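Local coordinates for ParB domain protein nuclease (Sulfolobus solfataricus, PDB 5K5D) that probably takes part in archaeal DNA segregation as a ParB-like partition protein of the pNOB8 type, and may have nuclease activity, at residues E11-I16 with E76-K81; F49-D54 with Y63-I68; D23-M28 with K92-I97; K118-I123 with R175-L180; K109-A114 with K213-L218. The protein carries 4 engineered substitutions. All blocks are in the same frame, centred on the assembly; numbering follows the deposited sequence.

Contact 1: residues E11-I16 with E76-K81; sequences EEVVSI and EVKILK
Glu12 and Val14 pair with Ile79 and Val77 as antiparallel strands at one margin of the mixed sheet of the ParB-like N-terminal domain, where strand 9-15 is outermost. The evidence is four backbone hydrogen bonds, two for each of these pairs; Ile79 N to Glu12 O, at 2.9 Å and 168°, is nearly straight. The buried, packed side holds Val14, Val77 and Ile79. Val14 CG2 meets Ile79 CD1 at 4.0 Å with the side chains at about a right angle, and Ile16 CG1 lies 4.2 Å from Val77 CG1. Met69 of helix 63-71 touches both Ile16 and Val77. The face carrying Glu11, Val13 and Lys78 is the solvent side; its salt bridge, Glu11 OE2 to Lys78 NZ, is long at 3.9 Å, although Glu11 CG still rests 3.6 Å from Leu80 CD2. Glu12 OE2 makes a salt bridge of 3.1 Å to Lys81 NZ, while the hydroxyl of Tyr57 is hydrogen-bonded to Glu12 OE1 and to Lys81 NZ.

Contact 2: residues F49-D54 with Y63-I68; sequences FPLIAD and YTRLDI
Leu51 and Arg65 slide past each other in opposite directions, and the main interaction is apolar carbon against a flat cationic group. Leu51 CD2 sits 3.5 Å above the centre of the guanidinium of Arg65. A bend at chi3 (-73°) brings Arg65 NE to 3.5 Å from Leu51 CD2. The other branch, Leu51 CD1, packs 3.9 Å from Leu66 CB, the two leucines crossing at about a right angle. Polar contact is indirect: Arg65 NH1 donates to a water at 3.1 Å, lying in the plane at the edge of the guanidinium, and the water reaches Pro50 O by a weak bond of 3.5 Å. The stronger polar partner of Arg65 lies elsewhere, in a salt bridge from NH2 to Asp61. A citrate, probably from the crystallisation liquor, is hydrogen-bonded to Tyr63 N, Arg65 N and Thr64 OG1 at the start of helix 63-71. The contact thus sets this helix against strand 51-53, which runs between strands 76-82 and 59-61, while Leu38 of helix 37-45 touches Arg65.

Contact 3: residues D23-M28 with K92-I97; sequences DEFKTM and KAYELI. Engineered in segment 23-28: Met28 (natural residue Leu).
Ile97, Tyr94 and Phe25 carry this buried junction between the short, weakly bonded helix at about 23-26 and helix 90-99 of the ParB-like N-terminal domain. Ile97 extends its chain (chi2 169°), which places CD1 at 3.7 Å from Phe25 CD2. Ile97 CD1 also lies 3.8 Å from CG of Met28, an engineered residue present as selenomethionine. The Phe25 ring runs on to Ala93, whose CB stands 3.4 Å from CZ. Tyr94 CE2 meets the edge of the Phe25 ring near its plane, 4.0 Å from CE2, with the side chains at about a right angle. Tyr94 OH donates to the syn lone pair of Glu24 OE2 at 2.8 Å, with carboxylate and ring planes turned 54° apart. Glu24 is further engaged by Arg90 at OE1 and by Arg122 at OE2, so two cations probably stabilise its negative charge. Leu115, Ile119 and Arg122 of helix 109-128 touch Met28, and Arg122 also Tyr94; strand 59-61 meets Ala93 and Ile97 through Ile60, and Tyr63 of helix 63-71 touches Phe25.

Contact 4: residues K118-I123 with R175-L180; sequences KIADRI and RILKEL
Ala120 and Ile123 meet Leu177, Leu180 and Ile176 in an apolar helix-helix crossing, buried near the centre of the chain, where helix 109-128 passes helix 170-180. The axes of the two short segments approach to 10.0 Å at an angle of 114°, and the backbones come nearest at Ala120 and Leu177, whose CA atoms are 6.5 Å apart. The small Ala120 faces three larger neighbours: its CB lies 3.7 Å from Leu177 CD2, 4.2 Å from Ile176 CG2 and 4.5 Å from Leu180 CD1. One turn on, Ile123 CG2 touches Ile176 CG2 at 4.1 Å; both methyls are anti to their backbone N. One residue before Ala120, Ile119 CG2 meets Leu180 CD1 at 3.7 Å, and these two side chains are oblique to each other. Phe116 extends the apolar surface against Leu177 and Leu180, and helix 189-201 adds Met195 and Ala196 to Leu177. Polar groups work around this patch: Asp121 bonds to Tyr173 and Arg199, and Leu180 O accepts from Trp98 NE1. With no hydrogen bond or salt bridge between the two segments, their direct adhesion rests on methyl contacts and on the fit of bulky branches round the small Ala120.

Contact 5: residues K109-A114 with K213-L218; sequences KNERLA and KYKVPL
Asn110 and Lys215 lie obliquely against each other, with Asn110 CG 3.8 Å from Lys215 CB. The backbones are nearest at these residues, their CA atoms 5.6 Å apart. The amide reaches past Lys215 to the next residue: Asn110 ND2 donates to Val216 O at 3.0 Å, with an N-H...O angle of 137°. Val216 O lies close to the amide plane of Asn110, but the donor stands well above the carbonyl plane, 67° out of it, so the approach is strongly tilted. The stronger partner of ND2 is Val209 O, which means the amide ties the end of helix 203-210 and the loop that follows it to the same side chain.

Lys215 also crosses Glu111 obliquely. Its chain runs extended until the last torsion (chi4 -63°) turns NZ to 3.3 Å from Glu111 OE1, a salt bridge whose hydrogen bond is weak; Asp108 pairs with the same NZ. Leu113 and Leu218 meet at about a right angle, CD1 against CB at 4.1 Å. Pro217 occupies the N-cap position of helix 218-230, and Leu218 is already in its first turn. The contact therefore brings the first turns of helices 109-128 and 218-230 together, with helix 189-201 touching both leucines, Met195 on Leu113 and Leu198 on Leu218, and helix 252-259 reaching Val216 and Pro217 through Arg255.

Overall arrangement
From the N terminus, strand 9-15 opens contact 1 and helix 23-26 opens contact 3. Contact 2 opens and closes within both loops; contact 1 then closes at 76-81 and contact 3 at 92-97, so these two cross. Contacts 1 and 2 share the mixed sheet: Leu80 N and Leu51 O form a probable hydrogen bond. Contact 2 touches contact 3 where Ile52 packs on Leu96. Helix 109-128 opens contact 5 and then contact 4, which closes first, at 175-180, inside the wider loop that ends at 213-218. Contact 3 meets contact 4 where Met28 O lies beside Lys118 NZ, joining the ParB-like N-terminal part to the largely helical remainder.

Contact 1: residues E11-I16 with E76-K81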
# COMPACT_ATOMS: atom_id res chain seq x y z
N GLU B 11 7.09 19.90 18.62
CA GLU B 11 8.06 20.28 17.60
C GLU B 11 9.40 20.54 18.27
O GLU B 11 9.49 21.34 19.20
CB GLU B 11 7.58 21.53 16.85
CG GLU B 11 7.94 21.56 15.37
CD GLU B 11 9.38 21.93 15.12
OE1 GLU B 11 10.06 22.39 16.06
OE2 GLU B 11 9.84 21.78 13.97
N GLU B 12 10.44 19.86 17.80
CA GLU B 12 11.77 20.07 18.36
C GLU B 12 12.89 19.85 17.35
O GLU B 12 12.70 19.22 16.31
CB GLU B 12 11.99 19.19 19.60
CG GLU B 12 11.83 17.70 19.36
CD GLU B 12 12.13 16.88 20.61
OE1 GLU B 12 13.29 16.47 20.79
OE2 GLU B 12 11.20 16.65 21.41
N VAL B 13 14.06 20.39 17.67
CA VAL B 13 15.24 20.22 16.83
C VAL B 13 16.24 19.34 17.54
O VAL B 13 16.49 19.49 18.74
CB VAL B 13 15.91 21.57 16.51
CG1 VAL B 13 17.12 21.35 15.63
CG2 VAL B 13 14.91 22.50 15.85
N VAL B 14 16.82 18.40 16.80
CA VAL B 14 17.75 17.44 17.37
C VAL B 14 18.94 17.24 16.45
O VAL B 14 18.88 17.57 15.27
CB VAL B 14 17.06 16.08 17.59
CG1 VAL B 14 15.96 16.21 18.63
CG2 VAL B 14 16.50 15.56 16.29
N SER B 15 20.03 16.71 17.01
CA SER B 15 21.19 16.37 16.20
C SER B 15 20.77 15.36 15.15
O SER B 15 19.99 14.45 15.42
CB SER B 15 22.32 15.80 17.07
OG SER B 15 22.00 14.50 17.55
N ILE B 16 21.29 15.53 13.94
CA ILE B 16 20.86 14.71 12.81
C ILE B 16 21.10 13.22 13.05
O ILE B 16 20.40 12.38 12.49
CB ILE B 16 21.53 15.17 11.50
CG1 ILE B 16 20.86 14.52 10.29
CG2 ILE B 16 23.03 14.88 11.53
CD1 ILE B 16 21.27 15.12 8.98
N GLU B 76 21.63 19.10 12.09
CA GLU B 76 20.46 18.94 12.95
C GLU B 76 19.17 19.08 12.15
O GLU B 76 19.10 19.83 11.18
CB GLU B 76 20.49 19.92 14.12
CG GLU B 76 20.37 21.39 13.75
CD GLU B 76 20.45 22.30 14.97
OE1 GLU B 76 21.17 21.94 15.94
OE2 GLU B 76 19.80 23.36 14.97
N VAL B 77 18.15 18.34 12.57
CA VAL B 77 16.92 18.29 11.80
C VAL B 77 15.68 18.55 12.66
O VAL B 77 15.56 18.04 13.78
CB VAL B 77 16.79 16.94 11.04
CG1 VAL B 77 17.21 15.78 11.93
CG2 VAL B 77 15.38 16.74 10.50
N LYS B 78 14.79 19.38 12.14
CA LYS B 78 13.52 19.66 12.79
C LYS B 78 12.63 18.43 12.67
O LYS B 78 12.51 17.84 11.60
CB LYS B 78 12.85 20.86 12.11
CG LYS B 78 13.70 22.12 12.08
CD LYS B 78 13.54 22.92 10.78
CE LYS B 78 12.16 23.55 10.64
NZ LYS B 78 11.10 22.54 10.38
N ILE B 79 12.01 18.04 13.78
CA ILE B 79 11.12 16.88 13.76
C ILE B 79 9.81 17.12 14.52
O ILE B 79 9.67 18.08 15.27
CB ILE B 79 11.80 15.62 14.35
CG1 ILE B 79 12.06 15.79 15.85
CG2 ILE B 79 13.09 15.31 13.61
CD1 ILE B 79 12.60 14.54 16.53
N LEU B 80 8.85 16.23 14.28
CA LEU B 80 7.67 16.15 15.11
C LEU B 80 7.77 14.87 15.94
O LEU B 80 7.58 13.77 15.42
CB LEU B 80 6.40 16.14 14.25
CG LEU B 80 6.16 17.35 13.36
CD1 LEU B 80 4.79 17.28 12.69
CD2 LEU B 80 6.29 18.64 14.15
N LYS B 81 8.10 15.03 17.22
CA LYS B 81 8.18 13.90 18.13
C LYS B 81 6.80 13.60 18.70
O LYS B 81 6.26 14.38 19.49
CB LYS B 81 9.17 14.17 19.26
CG LYS B 81 9.49 12.94 20.09
CD LYS B 81 10.48 13.24 21.20
CE LYS B 81 9.85 14.08 22.30
NZ LYS B 81 10.81 14.36 23.40

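Contact 2: residues F49-D54 with Y63-I68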
# COMPACT_ATOMS: atom_id res chain seq x y z
N PHE B 49 9.52 21.30 5.79
CA PHE B 49 8.70 20.45 6.63
C PHE B 49 9.56 19.58 7.55
O PHE B 49 10.62 19.10 7.14
CB PHE B 49 7.82 19.55 5.77
CG PHE B 49 6.76 20.29 5.00
CD1 PHE B 49 5.96 21.23 5.63
CD2 PHE B 49 6.58 20.06 3.65
CE1 PHE B 49 4.99 21.91 4.93
CE2 PHE B 49 5.61 20.74 2.94
CZ PHE B 49 4.81 21.67 3.58
N PRO B 50 9.11 19.39 8.80
CA PRO B 50 9.86 18.55 9.74
C PRO B 50 9.61 17.07 9.47
O PRO B 50 8.62 16.72 8.83
CB PRO B 50 9.26 18.94 11.09
CG PRO B 50 7.86 19.33 10.77
CD PRO B 50 7.91 19.98 9.41
N LEU B 51 10.51 16.22 9.96
CA LEU B 51 10.35 14.79 9.81
C LEU B 51 9.49 14.24 10.95
O LEU B 51 9.21 14.94 11.92
CB LEU B 51 11.72 14.11 9.79
CG LEU B 51 12.68 14.62 8.72
CD1 LEU B 51 13.91 13.73 8.65
CD2 LEU B 51 12.00 14.69 7.37
N ILE B 52 9.08 12.99 10.82
CA ILE B 52 8.16 12.38 11.77
C ILE B 52 8.85 11.30 12.59
O ILE B 52 9.30 10.29 12.05
CB ILE B 52 6.96 11.75 11.05
CG1 ILE B 52 6.27 12.78 10.15
CG2 ILE B 52 6.01 11.13 12.05
CD1 ILE B 52 5.82 14.02 10.87
N ALA B 53 8.91 11.50 13.90
CA ALA B 53 9.57 10.54 14.77
C ALA B 53 8.71 10.24 15.98
O ALA B 53 7.81 11.01 16.33
CB ALA B 53 10.92 11.07 15.21
N ASP B 54 8.97 9.11 16.62
CA ASP B 54 8.24 8.76 17.83
C ASP B 54 8.95 9.26 19.08
O ASP B 54 9.92 10.03 19.00
CB ASP B 54 7.98 7.25 17.91
CG ASP B 54 9.21 6.46 18.32
OD1 ASP B 54 10.26 7.07 18.64
OD2 ASP B 54 9.12 5.21 18.35
N TYR B 63 12.62 9.10 5.43
CA TYR B 63 13.89 8.40 5.30
C TYR B 63 14.76 8.93 4.16
O TYR B 63 15.97 9.08 4.31
CB TYR B 63 13.67 6.89 5.18
CG TYR B 63 13.39 6.25 6.51
CD1 TYR B 63 12.10 6.21 7.03
CD2 TYR B 63 14.42 5.73 7.28
CE1 TYR B 63 11.85 5.64 8.27
CE2 TYR B 63 14.18 5.16 8.51
CZ TYR B 63 12.89 5.12 9.00
OH TYR B 63 12.65 4.54 10.23
N THR B 64 14.15 9.22 3.02
CA THR B 64 14.90 9.81 1.92
C THR B 64 15.40 11.20 2.33
O THR B 64 16.60 11.48 2.25
CB THR B 64 14.07 9.86 0.63
OG1 THR B 64 13.76 8.52 0.22
CG2 THR B 64 14.84 10.55 -0.48
N ARG B 65 14.48 12.05 2.77
CA ARG B 65 14.83 13.39 3.24
C ARG B 65 15.99 13.38 4.24
O ARG B 65 16.91 14.19 4.13
CB ARG B 65 13.61 14.08 3.85
CG ARG B 65 12.54 14.43 2.84
CD ARG B 65 11.31 15.01 3.52
NE ARG B 65 10.54 14.00 4.22
CZ ARG B 65 9.42 14.24 4.90
NH1 ARG B 65 8.94 15.47 4.97
NH2 ARG B 65 8.78 13.24 5.50
N LEU B 66 15.94 12.48 5.21
CA LEU B 66 17.02 12.39 6.19
C LEU B 66 18.33 12.02 5.51
O LEU B 66 19.39 12.57 5.84
CB LEU B 66 16.69 11.37 7.29
CG LEU B 66 17.81 11.23 8.33
CD1 LEU B 66 18.00 12.54 9.08
CD2 LEU B 66 17.55 10.09 9.30
N ASP B 67 18.26 11.09 4.57
CA ASP B 67 19.46 10.63 3.87
C ASP B 67 20.10 11.77 3.07
O ASP B 67 21.32 11.94 3.07
CB ASP B 67 19.12 9.45 2.95
CG ASP B 67 20.35 8.91 2.23
OD1 ASP B 67 21.10 8.13 2.85
OD2 ASP B 67 20.56 9.28 1.05
N ILE B 68 19.26 12.54 2.38
CA ILE B 68 19.72 13.69 1.63
C ILE B 68 20.40 14.71 2.55
O ILE B 68 21.50 15.18 2.25
CB ILE B 68 18.55 14.36 0.89
CG1 ILE B 68 17.88 13.35 -0.04
CG2 ILE B 68 19.03 15.59 0.13
CD1 ILE B 68 16.63 13.86 -0.73
O HOH W 1 6.25 15.54 6.58

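Contact 3: residues D23-M28 with K92-I97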
# COMPACT_ATOMS: atom_id res chain seq x y z
N ASP B 23 13.91 -0.45 10.03
CA ASP B 23 14.05 -0.97 8.67
C ASP B 23 12.72 -1.24 7.99
O ASP B 23 12.62 -1.22 6.76
CB ASP B 23 14.94 -2.22 8.65
CG ASP B 23 16.01 -2.14 7.59
OD1 ASP B 23 15.77 -2.64 6.47
OD2 ASP B 23 17.08 -1.56 7.87
N GLU B 24 11.68 -1.49 8.78
CA GLU B 24 10.36 -1.70 8.22
C GLU B 24 9.79 -0.39 7.70
O GLU B 24 9.31 -0.31 6.57
CB GLU B 24 9.40 -2.31 9.24
CG GLU B 24 8.11 -2.83 8.61
CD GLU B 24 6.92 -2.70 9.53
OE1 GLU B 24 6.79 -1.66 10.20
OE2 GLU B 24 6.10 -3.64 9.58
N PHE B 25 9.84 0.65 8.53
CA PHE B 25 9.33 1.95 8.13
C PHE B 25 10.16 2.48 6.97
O PHE B 25 9.65 3.18 6.10
CB PHE B 25 9.38 2.94 9.30
CG PHE B 25 8.59 2.49 10.49
CD1 PHE B 25 8.94 2.92 11.77
CD2 PHE B 25 7.50 1.65 10.34
CE1 PHE B 25 8.21 2.50 12.87
CE2 PHE B 25 6.77 1.23 11.44
CZ PHE B 25 7.13 1.66 12.71
N LYS B 26 11.44 2.12 6.98
CA LYS B 26 12.37 2.56 5.95
C LYS B 26 11.96 2.07 4.57
O LYS B 26 12.27 2.70 3.56
CB LYS B 26 13.78 2.06 6.27
CG LYS B 26 14.82 2.41 5.23
CD LYS B 26 16.20 1.92 5.66
CE LYS B 26 17.29 2.43 4.74
NZ LYS B 26 18.64 2.01 5.20
N THR B 27 11.25 0.94 4.52
CA THR B 27 10.89 0.33 3.25
C THR B 27 9.39 0.29 3.01
O THR B 27 8.94 -0.33 2.05
CB THR B 27 11.45 -1.09 3.14
OG1 THR B 27 10.83 -1.94 4.12
CG2 THR B 27 12.96 -1.09 3.35
N MSE B 28 8.62 0.95 3.88
CA MSE B 28 7.16 1.00 3.73
C MSE B 28 6.74 1.59 2.39
O MSE B 28 5.94 0.99 1.66
CB MSE B 28 6.52 1.80 4.86
CG MSE B 28 6.25 1.00 6.12
SE MSE B 28 5.09 -0.54 5.80
CE MSE B 28 3.74 0.33 4.70
N LYS B 92 -0.03 3.09 15.20
CA LYS B 92 0.06 4.55 15.13
C LYS B 92 1.11 5.00 14.11
O LYS B 92 0.90 5.97 13.38
CB LYS B 92 0.34 5.15 16.51
CG LYS B 92 -0.86 5.12 17.45
CD LYS B 92 -0.50 5.71 18.80
CE LYS B 92 -1.74 5.93 19.65
NZ LYS B 92 -2.48 4.67 19.91
N ALA B 93 2.24 4.31 14.07
CA ALA B 93 3.28 4.62 13.09
C ALA B 93 2.75 4.35 11.69
O ALA B 93 2.96 5.14 10.77
CB ALA B 93 4.54 3.80 13.35
N TYR B 94 2.07 3.23 11.54
CA TYR B 94 1.41 2.86 10.29
C TYR B 94 0.48 3.96 9.79
O TYR B 94 0.44 4.26 8.60
CB TYR B 94 0.64 1.56 10.46
CG TYR B 94 1.54 0.36 10.70
CD1 TYR B 94 1.15 -0.66 11.56
CD2 TYR B 94 2.77 0.26 10.07
CE1 TYR B 94 1.97 -1.75 11.78
CE2 TYR B 94 3.59 -0.82 10.28
CZ TYR B 94 3.19 -1.82 11.14
OH TYR B 94 4.01 -2.90 11.34
N GLU B 95 -0.28 4.56 10.70
CA GLU B 95 -1.26 5.57 10.32
C GLU B 95 -0.58 6.84 9.85
O GLU B 95 -0.99 7.45 8.86
CB GLU B 95 -2.24 5.84 11.46
CG GLU B 95 -3.22 4.70 11.66
CD GLU B 95 -3.73 4.58 13.08
OE1 GLU B 95 -3.75 5.60 13.80
OE2 GLU B 95 -4.10 3.46 13.48
N LEU B 96 0.48 7.23 10.56
CA LEU B 96 1.26 8.40 10.18
C LEU B 96 1.87 8.25 8.79
O LEU B 96 1.79 9.16 7.97
CB LEU B 96 2.35 8.68 11.21
CG LEU B 96 1.80 9.19 12.55
CD1 LEU B 96 2.91 9.38 13.56
CD2 LEU B 96 1.03 10.49 12.32
N ILE B 97 2.47 7.09 8.52
CA ILE B 97 3.09 6.85 7.23
C ILE B 97 2.08 6.95 6.10
O ILE B 97 2.40 7.42 5.01
CB ILE B 97 3.78 5.47 7.17
CG1 ILE B 97 5.00 5.43 8.09
CG2 ILE B 97 4.19 5.14 5.74
CD1 ILE B 97 5.57 4.03 8.29

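Contact 4: residues K118-I123 with R175-L180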
# COMPACT_ATOMS: atom_id res chain seq x y z
N LYS B 118 -0.13 -2.41 1.98
CA LYS B 118 0.89 -2.69 2.99
C LYS B 118 0.42 -2.20 4.34
O LYS B 118 0.61 -2.86 5.36
CB LYS B 118 2.22 -2.03 2.64
CG LYS B 118 3.03 -2.77 1.60
CD LYS B 118 4.35 -2.06 1.38
CE LYS B 118 5.06 -2.58 0.14
NZ LYS B 118 6.32 -1.83 -0.12
N ILE B 119 -0.20 -1.03 4.34
CA ILE B 119 -0.74 -0.45 5.56
C ILE B 119 -1.93 -1.25 6.08
O ILE B 119 -1.93 -1.71 7.22
CB ILE B 119 -1.13 1.03 5.36
CG1 ILE B 119 0.11 1.87 5.02
CG2 ILE B 119 -1.81 1.58 6.60
CD1 ILE B 119 1.16 1.90 6.13
N ALA B 120 -2.94 -1.45 5.24
CA ALA B 120 -4.17 -2.12 5.66
C ALA B 120 -3.91 -3.53 6.20
O ALA B 120 -4.55 -3.96 7.16
CB ALA B 120 -5.19 -2.15 4.53
N ASP B 121 -2.98 -4.23 5.57
CA ASP B 121 -2.54 -5.55 6.03
C ASP B 121 -1.94 -5.50 7.43
O ASP B 121 -2.16 -6.41 8.23
CB ASP B 121 -1.50 -6.13 5.06
CG ASP B 121 -2.12 -6.69 3.79
OD1 ASP B 121 -3.30 -6.39 3.49
OD2 ASP B 121 -1.42 -7.44 3.08
N ARG B 122 -1.18 -4.45 7.72
CA ARG B 122 -0.57 -4.29 9.04
C ARG B 122 -1.65 -4.05 10.08
O ARG B 122 -1.67 -4.69 11.14
CB ARG B 122 0.41 -3.12 9.07
CG ARG B 122 1.53 -3.16 8.04
CD ARG B 122 2.32 -4.45 8.09
NE ARG B 122 3.68 -4.25 7.60
CZ ARG B 122 4.03 -4.24 6.32
NH1 ARG B 122 3.11 -4.40 5.37
NH2 ARG B 122 5.30 -4.06 5.98
N ILE B 123 -2.55 -3.12 9.77
CA ILE B 123 -3.63 -2.77 10.68
C ILE B 123 -4.52 -3.97 10.97
O ILE B 123 -5.07 -4.11 12.07
CB ILE B 123 -4.48 -1.61 10.12
CG1 ILE B 123 -3.66 -0.33 10.02
CG2 ILE B 123 -5.72 -1.39 10.98
CD1 ILE B 123 -3.18 0.19 11.34
N ARG B 175 -13.69 -2.12 5.24
CA ARG B 175 -14.04 -1.16 6.28
C ARG B 175 -12.77 -0.53 6.82
O ARG B 175 -12.74 0.66 7.15
CB ARG B 175 -14.83 -1.83 7.41
CG ARG B 175 -14.02 -2.08 8.68
CD ARG B 175 -14.86 -2.77 9.75
NE ARG B 175 -15.50 -3.98 9.24
CZ ARG B 175 -15.71 -5.08 9.96
NH1 ARG B 175 -15.31 -5.13 11.22
NH2 ARG B 175 -16.30 -6.13 9.41
N ILE B 176 -11.71 -1.33 6.89
CA ILE B 176 -10.41 -0.85 7.33
C ILE B 176 -9.89 0.22 6.37
O ILE B 176 -9.36 1.24 6.81
CB ILE B 176 -9.40 -2.00 7.44
CG1 ILE B 176 -9.77 -2.90 8.61
CG2 ILE B 176 -8.00 -1.45 7.59
CD1 ILE B 176 -8.71 -3.92 8.96
N LEU B 177 -10.05 -0.02 5.08
CA LEU B 177 -9.67 0.96 4.06
C LEU B 177 -10.38 2.28 4.28
O LEU B 177 -9.76 3.34 4.29
CB LEU B 177 -10.00 0.43 2.67
CG LEU B 177 -9.32 -0.87 2.27
CD1 LEU B 177 -9.74 -1.29 0.86
CD2 LEU B 177 -7.82 -0.73 2.38
N LYS B 178 -11.70 2.20 4.45
CA LYS B 178 -12.50 3.41 4.64
C LYS B 178 -12.00 4.21 5.84
O LYS B 178 -11.84 5.43 5.75
CB LYS B 178 -13.99 3.07 4.80
CG LYS B 178 -14.67 2.70 3.49
CD LYS B 178 -16.18 2.59 3.65
CE LYS B 178 -16.56 1.53 4.69
NZ LYS B 178 -18.04 1.34 4.78
N GLU B 179 -11.72 3.53 6.94
CA GLU B 179 -11.19 4.18 8.13
C GLU B 179 -9.93 4.99 7.84
O GLU B 179 -9.73 6.07 8.39
CB GLU B 179 -10.91 3.15 9.23
CG GLU B 179 -12.14 2.43 9.73
CD GLU B 179 -11.81 1.26 10.63
OE1 GLU B 179 -10.62 0.86 10.66
OE2 GLU B 179 -12.72 0.75 11.32
N LEU B 180 -9.09 4.45 6.96
CA LEU B 180 -7.81 5.07 6.62
C LEU B 180 -7.94 6.19 5.60
O LEU B 180 -7.00 6.95 5.37
CB LEU B 180 -6.85 4.01 6.08
CG LEU B 180 -6.25 3.04 7.10
CD1 LEU B 180 -5.50 1.93 6.39
CD2 LEU B 180 -5.34 3.80 8.05

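Contact 5: residues K109-A114 with K213-L218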
# COMPACT_ATOMS: atom_id res chain seq x y z
N LYS B 109 -0.64 6.22 -9.04
CA LYS B 109 -1.80 5.54 -8.46
C LYS B 109 -1.45 4.13 -7.97
O LYS B 109 -2.01 3.66 -6.98
CB LYS B 109 -2.96 5.50 -9.46
CG LYS B 109 -4.32 5.16 -8.87
CD LYS B 109 -5.42 5.29 -9.91
CE LYS B 109 -6.79 5.03 -9.31
NZ LYS B 109 -6.85 3.71 -8.63
N ASN B 110 -0.53 3.48 -8.66
CA ASN B 110 -0.15 2.10 -8.35
C ASN B 110 0.81 1.97 -7.17
O ASN B 110 0.84 0.95 -6.50
CB ASN B 110 0.45 1.42 -9.58
CG ASN B 110 -0.58 1.14 -10.66
OD1 ASN B 110 -0.96 2.03 -11.42
ND2 ASN B 110 -1.04 -0.11 -10.73
N GLU B 111 1.58 3.02 -6.94
CA GLU B 111 2.54 3.02 -5.85
C GLU B 111 1.84 3.30 -4.53
O GLU B 111 2.23 2.79 -3.48
CB GLU B 111 3.65 4.04 -6.10
CG GLU B 111 4.55 3.69 -7.27
CD GLU B 111 5.35 4.87 -7.78
OE1 GLU B 111 6.37 4.65 -8.46
OE2 GLU B 111 4.96 6.03 -7.50
N ARG B 112 0.80 4.13 -4.58
CA ARG B 112 0.04 4.44 -3.37
C ARG B 112 -0.88 3.29 -2.99
O ARG B 112 -1.12 3.04 -1.81
CB ARG B 112 -0.77 5.73 -3.55
CG ARG B 112 -1.93 5.62 -4.50
CD ARG B 112 -2.81 6.86 -4.43
NE ARG B 112 -2.04 8.08 -4.67
CZ ARG B 112 -2.55 9.30 -4.63
NH1 ARG B 112 -3.84 9.47 -4.37
NH2 ARG B 112 -1.78 10.36 -4.86
N LEU B 113 -1.39 2.59 -4.00
CA LEU B 113 -2.20 1.40 -3.77
C LEU B 113 -1.38 0.32 -3.08
O LEU B 113 -1.85 -0.36 -2.18
CB LEU B 113 -2.75 0.87 -5.10
CG LEU B 113 -4.12 1.39 -5.54
CD1 LEU B 113 -4.38 1.08 -7.02
CD2 LEU B 113 -5.21 0.80 -4.66
N ALA B 114 -0.13 0.17 -3.52
CA ALA B 114 0.77 -0.80 -2.92
C ALA B 114 1.07 -0.42 -1.48
O ALA B 114 1.18 -1.29 -0.61
CB ALA B 114 2.06 -0.90 -3.73
N LYS B 213 6.90 -3.58 -11.44
CA LYS B 213 7.27 -4.00 -12.79
C LYS B 213 6.13 -3.81 -13.78
O LYS B 213 6.37 -3.55 -14.96
CB LYS B 213 7.72 -5.46 -12.79
CG LYS B 213 8.25 -5.96 -14.13
CD LYS B 213 9.33 -5.03 -14.67
CE LYS B 213 10.28 -5.76 -15.62
NZ LYS B 213 11.17 -6.71 -14.89
N TYR B 214 4.90 -3.93 -13.31
CA TYR B 214 3.75 -3.94 -14.21
C TYR B 214 2.83 -2.73 -14.04
O TYR B 214 2.42 -2.12 -15.02
CB TYR B 214 2.95 -5.24 -14.05
CG TYR B 214 3.79 -6.49 -14.15
CD1 TYR B 214 3.93 -7.35 -13.07
CD2 TYR B 214 4.46 -6.81 -15.33
CE1 TYR B 214 4.69 -8.50 -13.15
CE2 TYR B 214 5.23 -7.96 -15.43
CZ TYR B 214 5.34 -8.80 -14.33
OH TYR B 214 6.11 -9.94 -14.42
N LYS B 215 2.50 -2.40 -12.79
CA LYS B 215 1.62 -1.28 -12.51
C LYS B 215 0.30 -1.40 -13.28
O LYS B 215 -0.32 -0.39 -13.61
CB LYS B 215 2.30 0.05 -12.85
CG LYS B 215 3.55 0.35 -12.03
CD LYS B 215 4.25 1.59 -12.57
CE LYS B 215 5.50 1.93 -11.77
NZ LYS B 215 5.17 2.25 -10.35
N VAL B 216 -0.11 -2.62 -13.57
CA VAL B 216 -1.42 -2.86 -14.17
C VAL B 216 -2.49 -2.07 -13.43
O VAL B 216 -2.60 -2.16 -12.21
CB VAL B 216 -1.79 -4.36 -14.14
CG1 VAL B 216 -3.28 -4.56 -14.38
CG2 VAL B 216 -0.96 -5.14 -15.14
N PRO B 217 -3.28 -1.27 -14.18
CA PRO B 217 -4.32 -0.44 -13.55
C PRO B 217 -5.32 -1.29 -12.77
O PRO B 217 -5.70 -2.37 -13.23
CB PRO B 217 -5.00 0.23 -14.74
CG PRO B 217 -3.98 0.19 -15.83
CD PRO B 217 -3.26 -1.11 -15.64
N LEU B 218 -5.74 -0.80 -11.61
CA LEU B 218 -6.71 -1.49 -10.78
C LEU B 218 -8.00 -1.79 -11.55
O LEU B 218 -8.41 -2.94 -11.68
CB LEU B 218 -7.05 -0.65 -9.55
CG LEU B 218 -8.25 -1.10 -8.72
CD1 LEU B 218 -8.03 -2.51 -8.17
CD2 LEU B 218 -8.54 -0.13 -7.59